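Local coordinates for protein 1H-3-hydroxy-4-oxoquinoline 2,4-dioxygenase (Pseudomonas putida, PDB 3IBT) that cleaves the heteroaromatic ring of 3-hydroxy-1H-quinolin-4-one with molecular oxygen and no cofactor, yielding N-formylanthranilate and carbon monoxide, at residues Arg56-Gln62 with Trp172-Met177; Gly136-Tyr142 with Trp178-Arg183; Phe129-Glu135 with Ser148-Glu152. All coordinates share one frame. Numbering follows the deposited sequence.

Contact 1 of 3, residues Arg56-Gln62 with Trp172-Met177; sequences RGHDAKQ and WFHGEM
In this alpha/beta-hydrolase fold the loop R56-Q62, which follows core strand 49-53, meets the start of cap helix 175-192, with H174 at the N-cap. G57 lies opposite M177 (CA-CA 7.8 Å) and Q62 opposite F173 (7.4 Å). Residues D59-Q62 form a type I turn closed by Q62 N to D59 O at 2.7 Å; Q62, chi1 t, ends the turn and its CA-to-CB bond points toward W172-M177. There Q62 buries most of all, its side chain lying among W172, F173 and H174, with Q62 CG over the H174 ring face, 4.0 Å from its centroid (CH-pi). H58, chi1 m, turns its ring edge to the face of F173 (chi1 m): offset edge-to-face, centroids 4.8 Å apart, planes at 63°. H58 NE2 is hydrogen-bonded to C31 N, of a probable substrate-binding residue that M177 also touches. Selenomethionine M177 (t, p, p) points at the loop; its SE lies obliquely 4.4 Å from the H58 centroid, while its CE reaches G57 CA at 3.6 Å.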
loop_
_atom_site.group_PDB
_atom_site.type_symbol
_atom_site.label_atom_id
_atom_site.label_comp_id
_atom_site.label_asym_id
_atom_site.label_seq_id
_atom_site.Cartn_x
_atom_site.Cartn_y
_atom_site.Cartn_z
ATOM N N ARG A 56 10.556 -1.677 -6.960
ATOM C CA ARG A 56 11.236 -2.476 -7.983
ATOM C C ARG A 56 10.370 -2.707 -9.224
ATOM O O ARG A 56 9.247 -3.178 -9.112
ATOM C CB ARG A 56 11.616 -3.850 -7.425
ATOM C CG ARG A 56 13.073 -4.013 -7.139
ATOM C CD ARG A 56 13.435 -5.470 -6.706
ATOM N NE ARG A 56 14.502 -5.332 -5.646
ATOM C CZ ARG A 56 15.873 -5.234 -5.941
ATOM N NH1 ARG A 56 16.384 -5.288 -7.291
ATOM N NH2 ARG A 56 16.728 -5.082 -4.862
ATOM N N GLY A 57 10.870 -2.379 -10.405
ATOM C CA GLY A 57 10.155 -2.723 -11.632
ATOM C C GLY A 57 9.019 -1.789 -11.964
ATOM O O GLY A 57 8.416 -1.880 -13.047
ATOM N N HIS A 58 8.738 -0.890 -11.024
ATOM C CA HIS A 58 7.652 0.057 -11.153
ATOM C C HIS A 58 8.075 1.464 -11.574
ATOM O O HIS A 58 7.230 2.342 -11.785
ATOM C CB HIS A 58 6.874 0.094 -9.856
ATOM C CG HIS A 58 6.081 -1.145 -9.639
ATOM N ND1 HIS A 58 6.557 -2.209 -8.910
ATOM C CD2 HIS A 58 4.871 -1.524 -10.117
ATOM C CE1 HIS A 58 5.655 -3.177 -8.907
ATOM N NE2 HIS A 58 4.621 -2.785 -9.631
ATOM N N ASP A 59 9.375 1.676 -11.716
ATOM C CA ASP A 59 9.859 2.954 -12.184
ATOM C C ASP A 59 9.364 3.246 -13.617
ATOM O O ASP A 59 8.842 2.348 -14.307
ATOM C CB ASP A 59 11.391 3.026 -12.061
ATOM C CG ASP A 59 12.105 1.800 -12.643
ATOM O OD1 ASP A 59 11.713 0.638 -12.297
ATOM O OD2 ASP A 59 13.080 2.017 -13.431
ATOM N N ALA A 60 9.497 4.511 -14.035
ATOM C CA ALA A 60 9.164 4.946 -15.399
ATOM C C ALA A 60 9.886 4.097 -16.456
ATOM O O ALA A 60 9.496 4.061 -17.630
ATOM C CB ALA A 60 9.501 6.433 -15.578
ATOM N N LYS A 61 10.933 3.405 -16.028
ATOM C CA LYS A 61 11.717 2.616 -16.945
ATOM C C LYS A 61 11.348 1.144 -16.867
ATOM O O LYS A 61 11.988 0.285 -17.494
ATOM C CB LYS A 61 13.208 2.835 -16.680
ATOM C CG LYS A 61 13.791 4.083 -17.338
ATOM C CD LYS A 61 14.159 3.822 -18.783
ATOM C CE LYS A 61 15.598 4.293 -19.059
ATOM N NZ LYS A 61 15.742 5.786 -18.917
ATOM N N GLN A 62 10.295 0.877 -16.098
ATOM C CA GLN A 62 9.840 -0.479 -15.796
ATOM C C GLN A 62 10.989 -1.484 -15.986
ATOM O O GLN A 62 11.078 -2.193 -17.002
ATOM C CB GLN A 62 8.584 -0.830 -16.598
ATOM C CG GLN A 62 8.007 -2.152 -16.183
ATOM C CD GLN A 62 6.519 -2.176 -16.197
ATOM O OE1 GLN A 62 5.880 -1.328 -16.823
ATOM N NE2 GLN A 62 5.944 -3.171 -15.518
ATOM N N TRP A 172 -0.945 -0.563 -17.568
ATOM C CA TRP A 172 0.237 -0.191 -18.340
ATOM C C TRP A 172 1.454 -1.058 -18.003
ATOM O O TRP A 172 2.272 -1.349 -18.890
ATOM C CB TRP A 172 0.537 1.295 -18.107
ATOM C CG TRP A 172 1.852 1.755 -18.591
ATOM C CD1 TRP A 172 2.190 2.018 -19.877
ATOM C CD2 TRP A 172 3.020 2.028 -17.796
ATOM N NE1 TRP A 172 3.501 2.425 -19.948
ATOM C CE2 TRP A 172 4.039 2.441 -18.688
ATOM C CE3 TRP A 172 3.307 1.954 -16.423
ATOM C CZ2 TRP A 172 5.340 2.787 -18.255
ATOM C CZ3 TRP A 172 4.599 2.301 -15.985
ATOM C CH2 TRP A 172 5.601 2.711 -16.909
ATOM N N PHE A 173 1.569 -1.476 -16.734
ATOM C CA PHE A 173 2.656 -2.377 -16.296
ATOM C C PHE A 173 2.566 -3.746 -16.994
ATOM O O PHE A 173 1.501 -4.120 -17.513
ATOM C CB PHE A 173 2.642 -2.587 -14.779
ATOM C CG PHE A 173 2.993 -1.358 -13.964
ATOM C CD1 PHE A 173 1.996 -0.566 -13.418
ATOM C CD2 PHE A 173 4.318 -1.036 -13.696
ATOM C CE1 PHE A 173 2.321 0.547 -12.652
ATOM C CE2 PHE A 173 4.649 0.067 -12.939
ATOM C CZ PHE A 173 3.658 0.857 -12.415
ATOM N N HIS A 174 3.668 -4.499 -17.001
ATOM C CA HIS A 174 3.704 -5.749 -17.746
ATOM C C HIS A 174 2.958 -6.894 -17.071
ATOM O O HIS A 174 2.887 -6.972 -15.843
ATOM C CB HIS A 174 5.144 -6.179 -18.034
ATOM C CG HIS A 174 5.951 -5.145 -18.749
ATOM N ND1 HIS A 174 7.322 -5.043 -18.609
ATOM C CD2 HIS A 174 5.586 -4.159 -19.602
ATOM C CE1 HIS A 174 7.768 -4.049 -19.352
ATOM N NE2 HIS A 174 6.735 -3.496 -19.963
ATOM N N GLY A 175 2.439 -7.801 -17.901
ATOM C CA GLY A 175 1.831 -9.050 -17.426
ATOM C C GLY A 175 2.687 -9.807 -16.424
ATOM O O GLY A 175 2.168 -10.348 -15.442
ATOM N N GLU A 176 4.000 -9.835 -16.673
ATOM C CA GLU A 176 4.963 -10.423 -15.729
ATOM C C GLU A 176 4.988 -9.727 -14.331
ATOM O O GLU A 176 5.374 -10.318 -13.308
ATOM C CB GLU A 176 6.349 -10.493 -16.370
ATOM C CG GLU A 176 6.445 -11.551 -17.474
ATOM C CD GLU A 176 7.979 -11.928 -17.710
ATOM O OE1 GLU A 176 8.951 -11.235 -17.121
ATOM O OE2 GLU A 176 8.183 -12.860 -18.627
HETATM N N MSE A 177 4.559 -8.478 -14.274
HETATM C CA MSE A 177 4.432 -7.881 -12.980
HETATM C C MSE A 177 3.051 -8.214 -12.398
HETATM O O MSE A 177 2.941 -8.589 -11.234
HETATM C CB MSE A 177 4.681 -6.391 -13.053
HETATM C CG MSE A 177 4.853 -5.741 -11.687
HETATM SE SE MSE A 177 6.482 -6.280 -10.721
HETATM C CE MSE A 177 7.822 -5.480 -12.015
#

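Contact 2 of 3, residues Gly136-Tyr142 with Trp178-Arg183; sequences GQHPTEY and WQRACR
Q137 lays its side chain along one flank of the helical segment W178-R183: Q137 CG sits 3.4 Å from C182 CB, and Q137 OE1 is 3.1 Å from R183 CG. With chi1 m and chi2 t it runs extended, and Q137 NE2 is hydrogen-bonded to E186 OE1 and L133 O. The closest CA pair, Q137 with Q179, is only 4.7 Å apart. G136 next door suits so close an approach, since a CB there would fall 2.7 Å from C182 SG, a clash; G136 O comes 3.4 Å from W178 CD1. These elements belong to the helical cap of the alpha/beta-hydrolase fold: G136-Y142 links helices 127-135 and 142-154, and helix 175-192 lies against it. E141 N to H138 O at 3.0 Å closes the bend over P139 and T140, and T140 N bonds H138 ND1 at 3.2 Å. Q179, chi1 m and chi2 t, reaches back, bringing Q179 NE2 within 3.8 Å of P139 CA and 3.2 Å of Y142 CD2. Y142, chi1 p, points at the helix, its CB 4.3 Å from W178 CD1. The indole of W178, chi1 t, also packs near C31 and W153, both probable substrate-binding residues. R183 bends its guanidinium away, to a salt bridge with D67.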
loop_
_atom_site.group_PDB
_atom_site.type_symbol
_atom_site.label_atom_id
_atom_site.label_comp_id
_atom_site.label_asym_id
_atom_site.label_seq_id
_atom_site.Cartn_x
_atom_site.Cartn_y
_atom_site.Cartn_z
ATOM N N GLY A 136 -5.592 -14.123 -12.052
ATOM C CA GLY A 136 -4.406 -13.313 -12.135
ATOM C C GLY A 136 -3.092 -13.892 -12.645
ATOM O O GLY A 136 -2.318 -13.152 -13.251
ATOM N N GLN A 137 -2.800 -15.177 -12.417
ATOM C CA GLN A 137 -1.454 -15.684 -12.739
ATOM C C GLN A 137 -1.401 -16.483 -14.030
ATOM O O GLN A 137 -0.337 -16.982 -14.429
ATOM C CB GLN A 137 -0.869 -16.523 -11.609
ATOM C CG GLN A 137 -0.673 -15.778 -10.309
ATOM C CD GLN A 137 -0.279 -16.702 -9.161
ATOM O OE1 GLN A 137 0.699 -17.440 -9.276
ATOM N NE2 GLN A 137 -1.051 -16.679 -8.061
ATOM N N HIS A 138 -2.563 -16.584 -14.673
ATOM C CA HIS A 138 -2.759 -17.338 -15.902
ATOM C C HIS A 138 -1.978 -16.753 -17.071
ATOM O O HIS A 138 -2.360 -15.702 -17.585
ATOM C CB HIS A 138 -4.239 -17.297 -16.223
ATOM C CG HIS A 138 -4.643 -18.233 -17.305
ATOM N ND1 HIS A 138 -4.345 -18.008 -18.631
ATOM C CD2 HIS A 138 -5.341 -19.390 -17.264
ATOM C CE1 HIS A 138 -4.836 -18.992 -19.362
ATOM N NE2 HIS A 138 -5.445 -19.845 -18.558
ATOM N N PRO A 139 -0.912 -17.453 -17.532
ATOM C CA PRO A 139 0.035 -16.933 -18.534
ATOM C C PRO A 139 -0.572 -16.371 -19.821
ATOM O O PRO A 139 0.056 -15.493 -20.507
ATOM C CB PRO A 139 0.920 -18.147 -18.868
ATOM C CG PRO A 139 0.276 -19.301 -18.231
ATOM C CD PRO A 139 -0.540 -18.812 -17.101
ATOM N N THR A 140 -1.777 -16.856 -20.146
ATOM C CA THR A 140 -2.386 -16.498 -21.412
ATOM C C THR A 140 -3.544 -15.537 -21.228
ATOM O O THR A 140 -3.936 -14.859 -22.175
ATOM C CB THR A 140 -2.890 -17.753 -22.148
ATOM O OG1 THR A 140 -2.326 -18.945 -21.493
ATOM C CG2 THR A 140 -2.495 -17.731 -23.704
ATOM N N GLU A 141 -4.093 -15.478 -20.016
ATOM C CA GLU A 141 -5.299 -14.683 -19.764
ATOM C C GLU A 141 -5.268 -13.932 -18.444
ATOM O O GLU A 141 -6.312 -13.657 -17.825
ATOM C CB GLU A 141 -6.548 -15.554 -19.842
ATOM C CG GLU A 141 -7.019 -15.830 -21.272
ATOM C CD GLU A 141 -8.532 -15.976 -21.372
ATOM O OE1 GLU A 141 -9.243 -15.395 -20.492
ATOM O OE2 GLU A 141 -8.997 -16.662 -22.331
ATOM N N TYR A 142 -4.051 -13.581 -18.037
ATOM C CA TYR A 142 -3.840 -12.745 -16.867
ATOM C C TYR A 142 -4.670 -11.470 -16.915
ATOM O O TYR A 142 -5.144 -11.028 -15.897
ATOM C CB TYR A 142 -2.349 -12.439 -16.652
ATOM C CG TYR A 142 -1.641 -11.695 -17.774
ATOM C CD1 TYR A 142 -1.610 -10.289 -17.806
ATOM C CD2 TYR A 142 -0.963 -12.394 -18.777
ATOM C CE1 TYR A 142 -0.944 -9.592 -18.830
ATOM C CE2 TYR A 142 -0.281 -11.711 -19.816
ATOM C CZ TYR A 142 -0.275 -10.310 -19.836
ATOM O OH TYR A 142 0.385 -9.643 -20.858
ATOM N N TRP A 178 2.000 -8.100 -13.204
ATOM C CA TRP A 178 0.678 -8.427 -12.712
ATOM C C TRP A 178 0.688 -9.811 -12.006
ATOM O O TRP A 178 0.006 -10.051 -10.981
ATOM C CB TRP A 178 -0.382 -8.373 -13.835
ATOM C CG TRP A 178 -1.741 -8.613 -13.237
ATOM C CD1 TRP A 178 -2.477 -9.746 -13.326
ATOM C CD2 TRP A 178 -2.472 -7.726 -12.368
ATOM N NE1 TRP A 178 -3.643 -9.612 -12.606
ATOM C CE2 TRP A 178 -3.658 -8.384 -12.003
ATOM C CE3 TRP A 178 -2.245 -6.436 -11.885
ATOM C CZ2 TRP A 178 -4.623 -7.797 -11.163
ATOM C CZ3 TRP A 178 -3.194 -5.857 -11.037
ATOM C CH2 TRP A 178 -4.365 -6.535 -10.694
ATOM N N GLN A 179 1.493 -10.703 -12.570
ATOM C CA GLN A 179 1.560 -12.076 -12.135
ATOM C C GLN A 179 2.393 -12.196 -10.891
ATOM O O GLN A 179 1.947 -12.791 -9.924
ATOM C CB GLN A 179 2.122 -12.945 -13.245
ATOM C CG GLN A 179 1.147 -13.124 -14.402
ATOM C CD GLN A 179 1.799 -13.737 -15.635
ATOM O OE1 GLN A 179 2.929 -14.238 -15.581
ATOM N NE2 GLN A 179 1.081 -13.708 -16.757
ATOM N N ARG A 180 3.598 -11.628 -10.899
ATOM C CA ARG A 180 4.415 -11.650 -9.689
ATOM C C ARG A 180 3.555 -11.200 -8.489
ATOM O O ARG A 180 3.600 -11.799 -7.408
ATOM C CB ARG A 180 5.689 -10.800 -9.831
ATOM C CG ARG A 180 6.455 -10.667 -8.496
ATOM C CD ARG A 180 7.956 -10.893 -8.556
ATOM N NE ARG A 180 8.621 -9.829 -9.303
ATOM C CZ ARG A 180 8.948 -9.909 -10.589
ATOM N NH1 ARG A 180 9.530 -8.876 -11.184
ATOM N NH2 ARG A 180 8.691 -11.015 -11.279
ATOM N N ALA A 181 2.752 -10.169 -8.733
ATOM C CA ALA A 181 1.941 -9.547 -7.730
ATOM C C ALA A 181 1.004 -10.580 -7.118
ATOM O O ALA A 181 0.821 -10.656 -5.892
ATOM C CB ALA A 181 1.158 -8.430 -8.354
ATOM N N CYS A 182 0.443 -11.400 -7.989
ATOM C CA CYS A 182 -0.504 -12.391 -7.540
ATOM C C CYS A 182 0.167 -13.522 -6.794
ATOM O O CYS A 182 -0.294 -13.905 -5.718
ATOM C CB CYS A 182 -1.398 -12.843 -8.683
ATOM S SG CYS A 182 -2.351 -11.386 -9.219
ATOM N N ARG A 183 1.292 -13.994 -7.307
ATOM C CA ARG A 183 2.036 -15.012 -6.603
ATOM C C ARG A 183 2.359 -14.491 -5.222
ATOM O O ARG A 183 2.258 -15.204 -4.211
ATOM C CB ARG A 183 3.361 -15.271 -7.279
ATOM C CG ARG A 183 3.353 -15.944 -8.605
ATOM C CD ARG A 183 4.755 -16.435 -8.789
ATOM N NE ARG A 183 5.672 -15.608 -7.978
ATOM C CZ ARG A 183 6.622 -14.819 -8.499
ATOM N NH1 ARG A 183 6.805 -14.740 -9.848
ATOM N NH2 ARG A 183 7.403 -14.116 -7.667
#

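Contact 3 of 3, residues Phe129-Glu135 with Ser148-Glu152; sequences FWQQLAE and SFFDE
F129 opens helical segment F129-E135, which crosses S148-E152 at 136° between N-to-C directions, the axes 11.1 Å apart at closest: two cap helices of an alpha/beta-hydrolase fold joined by a short turn. Its ring, chi1 t, brings F129 CD1 to 4.1 Å from F149 CE2 and also packs edge-to-face with Y189. Three residues on, Q132 makes the closest backbone approach, its CA 6.9 Å from that of S148, and buries the most surface. With chi1 m and chi2 t it extends straight across: Q132 CB is 3.5 Å from F149 CE1, and its amide lies over one face of the F149 ring, close to both S148 and E152. L133, whose CA-to-CB bond points away, still swings L133 CD2 to 4.1 Å from F149 CZ, at the ring's edge. E135 is linked to S148 through a water that donates to E135 OE1 at 2.5 Å and makes a weak hydrogen bond to S148 OG at 3.4 Å. F149 itself, chi1 m, meets the ring of W153, probably a substrate-binding residue. Side chains thus fill the gap between the axes: F129, L133 and the Q132 amide surround the F149 ring, beside a polar, partly water-mediated side near S148.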
loop_
_atom_site.group_PDB
_atom_site.type_symbol
_atom_site.label_atom_id
_atom_site.label_comp_id
_atom_site.label_asym_id
_atom_site.label_seq_id
_atom_site.Cartn_x
_atom_site.Cartn_y
_atom_site.Cartn_z
ATOM N N PHE A 129 -11.777 -13.574 -3.791
ATOM C CA PHE A 129 -10.398 -13.138 -3.783
ATOM C C PHE A 129 -9.390 -14.217 -4.219
ATOM O O PHE A 129 -8.616 -14.022 -5.168
ATOM C CB PHE A 129 -10.100 -12.659 -2.377
ATOM C CG PHE A 129 -8.767 -12.065 -2.217
ATOM C CD1 PHE A 129 -8.442 -10.877 -2.871
ATOM C CD2 PHE A 129 -7.832 -12.672 -1.393
ATOM C CE1 PHE A 129 -7.187 -10.302 -2.726
ATOM C CE2 PHE A 129 -6.568 -12.105 -1.213
ATOM C CZ PHE A 129 -6.255 -10.906 -1.869
ATOM N N TRP A 130 -9.394 -15.353 -3.531
ATOM C CA TRP A 130 -8.531 -16.456 -3.887
ATOM C C TRP A 130 -8.628 -16.828 -5.346
ATOM O O TRP A 130 -7.645 -17.238 -5.943
ATOM C CB TRP A 130 -8.933 -17.678 -3.097
ATOM C CG TRP A 130 -8.632 -17.541 -1.693
ATOM C CD1 TRP A 130 -9.509 -17.423 -0.667
ATOM C CD2 TRP A 130 -7.343 -17.497 -1.132
ATOM N NE1 TRP A 130 -8.835 -17.321 0.518
ATOM C CE2 TRP A 130 -7.498 -17.365 0.255
ATOM C CE3 TRP A 130 -6.058 -17.574 -1.669
ATOM C CZ2 TRP A 130 -6.422 -17.306 1.114
ATOM C CZ3 TRP A 130 -4.992 -17.509 -0.818
ATOM C CH2 TRP A 130 -5.172 -17.385 0.560
ATOM N N GLN A 131 -9.825 -16.725 -5.908
ATOM C CA GLN A 131 -9.982 -17.007 -7.317
ATOM C C GLN A 131 -9.244 -16.006 -8.178
ATOM O O GLN A 131 -8.509 -16.377 -9.079
ATOM C CB GLN A 131 -11.447 -17.038 -7.717
ATOM C CG GLN A 131 -11.677 -17.741 -9.059
ATOM C CD GLN A 131 -13.130 -18.068 -9.299
ATOM O OE1 GLN A 131 -14.024 -17.301 -8.906
ATOM N NE2 GLN A 131 -13.389 -19.218 -9.939
ATOM N N GLN A 132 -9.453 -14.730 -7.892
ATOM C CA GLN A 132 -8.901 -13.656 -8.705
ATOM C C GLN A 132 -7.386 -13.658 -8.630
ATOM O O GLN A 132 -6.706 -13.242 -9.580
ATOM C CB GLN A 132 -9.423 -12.306 -8.248
ATOM C CG GLN A 132 -10.918 -12.221 -8.007
ATOM C CD GLN A 132 -11.327 -10.802 -7.652
ATOM O OE1 GLN A 132 -11.542 -10.477 -6.484
ATOM N NE2 GLN A 132 -11.376 -9.932 -8.660
ATOM N N LEU A 133 -6.859 -14.134 -7.507
ATOM C CA LEU A 133 -5.436 -14.335 -7.412
ATOM C C LEU A 133 -4.977 -15.460 -8.349
ATOM O O LEU A 133 -3.853 -15.430 -8.902
ATOM C CB LEU A 133 -5.025 -14.586 -5.978
ATOM C CG LEU A 133 -5.239 -13.359 -5.101
ATOM C CD1 LEU A 133 -4.872 -13.741 -3.706
ATOM C CD2 LEU A 133 -4.428 -12.143 -5.553
ATOM N N ALA A 134 -5.841 -16.441 -8.575
ATOM C CA ALA A 134 -5.499 -17.496 -9.527
ATOM C C ALA A 134 -5.708 -17.004 -10.960
ATOM O O ALA A 134 -4.800 -17.099 -11.772
ATOM C CB ALA A 134 -6.290 -18.746 -9.246
ATOM N N GLU A 135 -6.887 -16.460 -11.273
ATOM C CA GLU A 135 -7.124 -15.878 -12.603
ATOM C C GLU A 135 -5.920 -15.028 -12.966
ATOM O O GLU A 135 -5.293 -15.225 -14.004
ATOM C CB GLU A 135 -8.387 -15.020 -12.603
ATOM C CG GLU A 135 -9.634 -15.751 -13.071
ATOM C CD GLU A 135 -10.880 -15.398 -12.237
ATOM O OE1 GLU A 135 -10.999 -14.238 -11.760
ATOM O OE2 GLU A 135 -11.744 -16.290 -12.042
ATOM N N SER A 148 -10.882 -8.468 -13.672
ATOM C CA SER A 148 -11.818 -8.863 -12.650
ATOM C C SER A 148 -11.794 -7.933 -11.425
ATOM O O SER A 148 -12.839 -7.422 -11.016
ATOM C CB SER A 148 -11.523 -10.268 -12.210
ATOM O OG SER A 148 -12.299 -10.507 -11.050
ATOM N N PHE A 149 -10.597 -7.744 -10.861
ATOM C CA PHE A 149 -10.323 -6.757 -9.823
ATOM C C PHE A 149 -10.818 -5.352 -10.192
ATOM O O PHE A 149 -11.548 -4.722 -9.411
ATOM C CB PHE A 149 -8.818 -6.693 -9.503
ATOM C CG PHE A 149 -8.345 -7.757 -8.538
ATOM C CD1 PHE A 149 -7.473 -8.762 -8.965
ATOM C CD2 PHE A 149 -8.778 -7.760 -7.214
ATOM C CE1 PHE A 149 -7.045 -9.747 -8.098
ATOM C CE2 PHE A 149 -8.357 -8.757 -6.328
ATOM C CZ PHE A 149 -7.492 -9.735 -6.758
ATOM N N PHE A 150 -10.424 -4.860 -11.370
ATOM C CA PHE A 150 -10.824 -3.516 -11.787
ATOM C C PHE A 150 -12.315 -3.303 -11.653
ATOM O O PHE A 150 -12.738 -2.344 -11.027
ATOM C CB PHE A 150 -10.449 -3.244 -13.229
ATOM C CG PHE A 150 -8.961 -3.104 -13.484
ATOM C CD1 PHE A 150 -8.038 -3.062 -12.444
ATOM C CD2 PHE A 150 -8.487 -2.974 -14.791
ATOM C CE1 PHE A 150 -6.659 -2.914 -12.714
ATOM C CE2 PHE A 150 -7.131 -2.820 -15.057
ATOM C CZ PHE A 150 -6.219 -2.790 -14.016
ATOM N N ASP A 151 -13.107 -4.197 -12.242
ATOM C CA ASP A 151 -14.560 -4.067 -12.222
ATOM C C ASP A 151 -15.001 -3.893 -10.769
ATOM O O ASP A 151 -15.880 -3.072 -10.450
ATOM C CB ASP A 151 -15.230 -5.299 -12.847
ATOM C CG ASP A 151 -15.066 -5.367 -14.388
ATOM O OD1 ASP A 151 -15.774 -4.624 -15.108
ATOM O OD2 ASP A 151 -14.253 -6.188 -14.893
ATOM N N GLU A 152 -14.346 -4.647 -9.891
ATOM C CA GLU A 152 -14.635 -4.625 -8.473
ATOM C C GLU A 152 -14.124 -3.336 -7.829
ATOM O O GLU A 152 -14.907 -2.490 -7.396
ATOM C CB GLU A 152 -14.018 -5.837 -7.788
ATOM C CG GLU A 152 -14.222 -5.822 -6.268
ATOM C CD GLU A 152 -13.639 -7.064 -5.590
ATOM O OE1 GLU A 152 -13.957 -8.199 -6.037
ATOM O OE2 GLU A 152 -12.861 -6.902 -4.613
HETATM O O HOH W 1 -13.329 -13.710 -11.077
#

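All three contacts involve the helical cap that follows strand 115-119 of the alpha/beta-hydrolase sheet. Contacts 1 and 2 use the start of helix 175-192, with residues just before it, and its next turns; their centres are about 14 Å apart and they touch where G175 meets Y142. Contact 3 begins on the helix leading into the turn of contact 2, their centres about 10 Å apart, and joins it where W178 packs on F149. Contacts 1 and 3 have centres about 20 Å apart, nearest atoms about 7 Å. Along the chain contact 3 is nested inside the loop closed by contact 1, while contact 2 crosses both. Contact 1 joins the cap to the loop after strand 49-53, and contacts 2 and 3 knit it together beside probable substrate-binding residues C31 and W153.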